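PaaA (Enterobacter agglomerans, PDB 5FF5) takes part in building the bicyclic core of pantocin A, a route with a post-translational Claisen condensation and decarboxylation, as a ThiF/E1-like adenylating enzyme. Local coordinates at the interface of chains A and B. Residues are numbered along the deposited sequence; one frame, centred on the assembly and turned at random. Chains: chain A/B, PaaA.

Contact 1: the interface of chains A and B. Residues chain A 11-12, 48, 51; chain B 315-319.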
# COMPACT_ATOMS: atom_id res chain seq x y z
N LYS A 11 23.16 -16.57 -5.56
CA LYS A 11 21.87 -16.54 -4.87
C LYS A 11 21.04 -15.43 -5.47
O LYS A 11 21.19 -14.26 -5.12
CB LYS A 11 22.06 -16.32 -3.37
CG LYS A 11 20.88 -16.71 -2.51
CD LYS A 11 21.30 -16.73 -1.03
CE LYS A 11 20.12 -16.84 -0.06
NZ LYS A 11 20.41 -16.20 1.28
N GLU A 12 20.11 -15.83 -6.34
CA GLU A 12 19.44 -14.94 -7.30
C GLU A 12 18.66 -13.80 -6.67
O GLU A 12 18.11 -12.95 -7.36
CB GLU A 12 18.54 -15.76 -8.21
CG GLU A 12 19.20 -17.09 -8.61
CD GLU A 12 18.65 -17.69 -9.89
OE1 GLU A 12 18.02 -18.77 -9.82
OE2 GLU A 12 18.90 -17.08 -10.97
N ALA A 48 31.26 -12.70 -11.52
CA ALA A 48 30.46 -12.40 -12.71
C ALA A 48 30.17 -13.61 -13.59
O ALA A 48 29.43 -13.51 -14.56
CB ALA A 48 31.15 -11.32 -13.55
N ASP A 51 27.28 -18.25 -12.08
CA ASP A 51 25.95 -18.85 -12.24
C ASP A 51 25.97 -19.90 -13.34
O ASP A 51 26.41 -19.63 -14.46
CB ASP A 51 24.90 -17.78 -12.57
N ASP B 315 26.88 -8.65 -12.03
CA ASP B 315 26.18 -9.93 -12.02
C ASP B 315 26.69 -10.91 -13.07
O ASP B 315 26.74 -12.12 -12.84
CB ASP B 315 24.68 -9.71 -12.13
CG ASP B 315 24.05 -9.38 -10.78
OD1 ASP B 315 24.40 -10.07 -9.79
OD2 ASP B 315 23.26 -8.42 -10.70
N GLY B 316 27.06 -10.40 -14.23
CA GLY B 316 27.55 -11.29 -15.26
C GLY B 316 26.40 -11.97 -15.95
O GLY B 316 25.41 -11.32 -16.28
N ASP B 317 26.51 -13.27 -16.18
CA ASP B 317 25.52 -13.99 -16.97
C ASP B 317 24.39 -14.55 -16.07
O ASP B 317 23.46 -15.21 -16.54
CB ASP B 317 26.21 -15.10 -17.78
N ARG B 318 24.49 -14.28 -14.77
CA ARG B 318 23.43 -14.62 -13.84
C ARG B 318 22.32 -13.58 -13.95
O ARG B 318 22.61 -12.39 -13.97
CB ARG B 318 24.00 -14.66 -12.42
CG ARG B 318 23.05 -15.17 -11.39
CD ARG B 318 23.70 -15.13 -10.05
NE ARG B 318 24.13 -13.77 -9.72
CZ ARG B 318 24.02 -13.23 -8.51
NH1 ARG B 318 23.49 -13.93 -7.52
NH2 ARG B 318 24.44 -11.98 -8.30
N LYS B 319 21.05 -14.02 -14.03
CA LYS B 319 19.92 -13.08 -14.13
C LYS B 319 19.32 -12.76 -12.76
O LYS B 319 18.73 -13.64 -12.12
CB LYS B 319 18.84 -13.63 -15.07
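B:Arg318 leaves its loop with CG anti to the backbone N (chi1 -172°), runs straight through CD, and then bends at chi3 (58°), so that its guanidinium folds back toward B:Asp315 of the same loop. This loop, 315-319, belongs to the ThiF-family part of chain B. It lies against the PaaA-like N-terminal domain of chain A, where A:Ala48 and A:Asp51 are found, and against the segment A:Lys11-A:Glu12. The guanidinium NH2 of B:Arg318 forms a salt bridge with the carboxylate OD1 of B:Asp315, 2.4 Å apart, a short value that deserves little weight at 2.93 Å resolution. OD1 is met nearly along its C-O axis and stands 26° out of the guanidinium plane, and the pairing probably helps to hold the guanidinium's rotation. The other tip nitrogen, NH1, lies 3.3 Å from both the backbone N and the carbonyl O of A:Lys11; the O is the one that could accept, but neither pair counts as a hydrogen bond. Alongside the arginine stem, CB of A:Asp51 packs 3.3 Å from CB of B:Arg318; the rest of that aspartate was not modelled, so any pairing of its carboxylate cannot be judged. At the turn, the amide N of B:Asp317 gives a weak hydrogen bond to the carbonyl O of A:Ala48, at 3.3 Å. The carboxylate OE2 of A:Glu12 lies 6.3 Å from NE of B:Arg318, so any attraction between them would be long-range.

Contact 2: the interface of chains A and B. Residues chain A 173-174, 265, 321-325; chain B 13, 108-109, 111-112, 115.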
# COMPACT_ATOMS: atom_id res chain seq x y z
N ASN A 173 -16.10 3.36 -3.17
CA ASN A 173 -14.96 4.27 -3.09
C ASN A 173 -13.80 3.77 -2.21
O ASN A 173 -12.66 4.18 -2.41
CB ASN A 173 -15.40 5.68 -2.64
CG ASN A 173 -15.69 5.75 -1.15
OD1 ASN A 173 -16.13 4.78 -0.54
ND2 ASN A 173 -15.42 6.91 -0.56
N ARG A 174 -14.06 2.89 -1.25
CA ARG A 174 -13.00 2.51 -0.31
C ARG A 174 -12.83 1.00 -0.09
O ARG A 174 -11.74 0.55 0.27
CB ARG A 174 -13.24 3.18 1.06
CG ARG A 174 -14.65 3.06 1.56
CD ARG A 174 -14.76 3.51 3.00
NE ARG A 174 -16.08 3.21 3.56
CZ ARG A 174 -17.23 3.56 2.99
NH1 ARG A 174 -17.23 4.25 1.86
NH2 ARG A 174 -18.39 3.24 3.56
N PRO A 265 -9.23 8.55 8.49
CA PRO A 265 -8.53 9.42 7.54
C PRO A 265 -7.56 10.41 8.19
O PRO A 265 -6.77 10.98 7.45
CB PRO A 265 -9.68 10.15 6.85
CG PRO A 265 -10.75 9.07 6.78
CD PRO A 265 -10.60 8.26 8.05
N ASN A 321 -23.14 8.64 9.10
CA ASN A 321 -22.35 7.71 8.34
C ASN A 321 -20.88 7.67 8.74
O ASN A 321 -20.39 8.55 9.45
CB ASN A 321 -22.48 8.06 6.86
CG ASN A 321 -23.87 7.78 6.31
OD1 ASN A 321 -24.39 6.68 6.46
ND2 ASN A 321 -24.48 8.79 5.69
N ALA A 322 -20.17 6.64 8.29
CA ALA A 322 -18.73 6.58 8.49
C ALA A 322 -18.03 7.39 7.40
O ALA A 322 -18.30 7.20 6.21
CB ALA A 322 -18.25 5.14 8.48
N TRP A 323 -17.16 8.34 7.79
CA TRP A 323 -16.41 9.18 6.85
C TRP A 323 -15.03 8.56 6.46
O TRP A 323 -14.11 8.56 7.25
CB TRP A 323 -16.22 10.57 7.45
CG TRP A 323 -15.60 10.54 8.81
CD1 TRP A 323 -16.18 10.12 9.96
CD2 TRP A 323 -14.29 10.98 9.15
NE1 TRP A 323 -15.29 10.25 11.01
CE2 TRP A 323 -14.13 10.78 10.54
CE3 TRP A 323 -13.22 11.51 8.42
CZ2 TRP A 323 -12.95 11.10 11.20
CZ3 TRP A 323 -12.07 11.82 9.08
CH2 TRP A 323 -11.93 11.61 10.46
N GLN A 324 -14.90 8.08 5.23
CA GLN A 324 -13.72 7.32 4.84
C GLN A 324 -13.36 7.49 3.37
O GLN A 324 -14.23 7.77 2.54
CB GLN A 324 -13.93 5.83 5.13
CG GLN A 324 -13.77 5.45 6.58
CD GLN A 324 -12.31 5.37 7.03
OE1 GLN A 324 -11.38 5.61 6.24
NE2 GLN A 324 -12.11 5.03 8.30
N SER A 325 -12.08 7.29 3.07
CA SER A 325 -11.58 7.24 1.69
C SER A 325 -10.50 6.17 1.63
O SER A 325 -10.03 5.70 2.66
CB SER A 325 -11.03 8.58 1.26
OG SER A 325 -9.89 8.90 2.03
N SER B 13 -21.33 13.22 9.44
CA SER B 13 -20.17 12.60 10.07
C SER B 13 -20.31 12.44 11.58
O SER B 13 -19.82 11.46 12.16
CB SER B 13 -18.92 13.43 9.77
OG SER B 13 -19.11 14.19 8.60
N ARG B 108 -18.98 8.96 1.09
CA ARG B 108 -18.31 8.77 2.37
C ARG B 108 -17.01 9.56 2.47
O ARG B 108 -16.58 9.91 3.56
CB ARG B 108 -18.11 7.28 2.62
CG ARG B 108 -19.47 6.60 2.53
CD ARG B 108 -20.49 7.30 3.47
NE ARG B 108 -21.88 6.87 3.24
CZ ARG B 108 -22.35 5.64 3.44
NH1 ARG B 108 -23.63 5.37 3.18
NH2 ARG B 108 -21.54 4.69 3.90
N GLN B 109 -16.38 9.85 1.33
CA GLN B 109 -15.19 10.70 1.35
C GLN B 109 -15.61 12.17 1.33
O GLN B 109 -14.98 13.00 1.98
CB GLN B 109 -14.27 10.37 0.17
CG GLN B 109 -14.73 10.96 -1.14
CD GLN B 109 -13.91 10.48 -2.32
OE1 GLN B 109 -13.38 9.38 -2.30
NE2 GLN B 109 -13.87 11.29 -3.37
N LEU B 111 -18.03 13.40 2.98
CA LEU B 111 -18.22 13.74 4.40
C LEU B 111 -16.88 14.09 5.02
O LEU B 111 -16.78 14.99 5.86
CB LEU B 111 -18.87 12.60 5.20
CG LEU B 111 -20.28 12.05 5.03
CD1 LEU B 111 -20.50 11.00 6.10
CD2 LEU B 111 -21.36 13.12 5.10
N GLN B 112 -15.85 13.34 4.62
CA GLN B 112 -14.48 13.59 5.05
C GLN B 112 -13.93 14.96 4.60
O GLN B 112 -13.24 15.63 5.37
CB GLN B 112 -13.56 12.48 4.54
CG GLN B 112 -12.10 12.75 4.80
CD GLN B 112 -11.18 11.72 4.21
OE1 GLN B 112 -9.97 11.91 4.18
NE2 GLN B 112 -11.74 10.62 3.71
N LEU B 115 -15.51 17.46 6.77
CA LEU B 115 -15.09 17.37 8.16
C LEU B 115 -14.03 18.42 8.43
O LEU B 115 -14.01 19.02 9.49
CB LEU B 115 -14.53 15.99 8.48
CG LEU B 115 -14.54 15.51 9.93
CD1 LEU B 115 -14.36 14.00 9.99
CD2 LEU B 115 -13.43 16.19 10.72
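Helix 107-116 of chain B lies against the loop 321-325 of chain A, flanked by the end of the 3-10 helix 169-173 with A:Arg174 and by the loop at A:Pro265. The helix begins within the RYNRQ motif of the E1-like family, in which B:Arg108 matches the arginine finger that reaches the partner's nucleotide site. Its chain bends at chi2, and the guanidinium lies almost parallel to the amide of A:Asn321, the planes 10° apart and OD1 3.6 Å above the guanidinium toward its rim. From another side, the guanidinium of A:Arg174 crosses the arginine stem obliquely, leaving its NH2 3.5 Å from NH2 of B:Arg108. Two like charges so near would probably favour an anionic ligand such as a nucleotide phosphate, though none is present here. NH1 of A:Arg174 is steadied by a 2.7 Å hydrogen bond to a lone pair of the A:Asn173 amide oxygen OD1. Backbone joins backbone where A:Gln324 N donates to B:Arg108 O at 3.0 Å, the donor standing 59° out of the carbonyl plane. One turn on, the extended B:Gln112 sends its amide NE2 to the hydroxyl OG of A:Ser325, 3.0 Å away and fairly straight (163° at the hydrogen), while its CD packs 3.4 Å from CB of A:Pro265. The A:Trp323 indole is sandwiched: methyl CD1 of B:Leu115 covers one face near the centre, modelled too tightly for its distance to mean much; CD of A:Pro265 sits 4.0 Å above the opposite face toward the rim; and CG of B:Gln112 meets the edge. In the fold, the loop leads directly into helix 326-345, while A:Arg174 follows the 3-10 helix after strand 158-162, so the partner's helix borders the probable adenylation site.

The C-alpha centres of contact 1 and contact 2 are about 49 Å apart, but the two draw on neighbouring stretches of the sequence: 315-319 then 321-325 on the ThiF side, and 11-12 then 13 on the N-terminal side. Contact 1 takes the first stretch from chain B, contact 2 the second from chain A. The two-fold axis therefore places a twin of contact 1 next to contact 2, so that the two probably form parts of one larger interface. Each subunit would thus lend its N-terminal segment and arginine-finger helix to the other, consistent with a dimer of the E1-like kind, although the deposited assembly alone does not prove it.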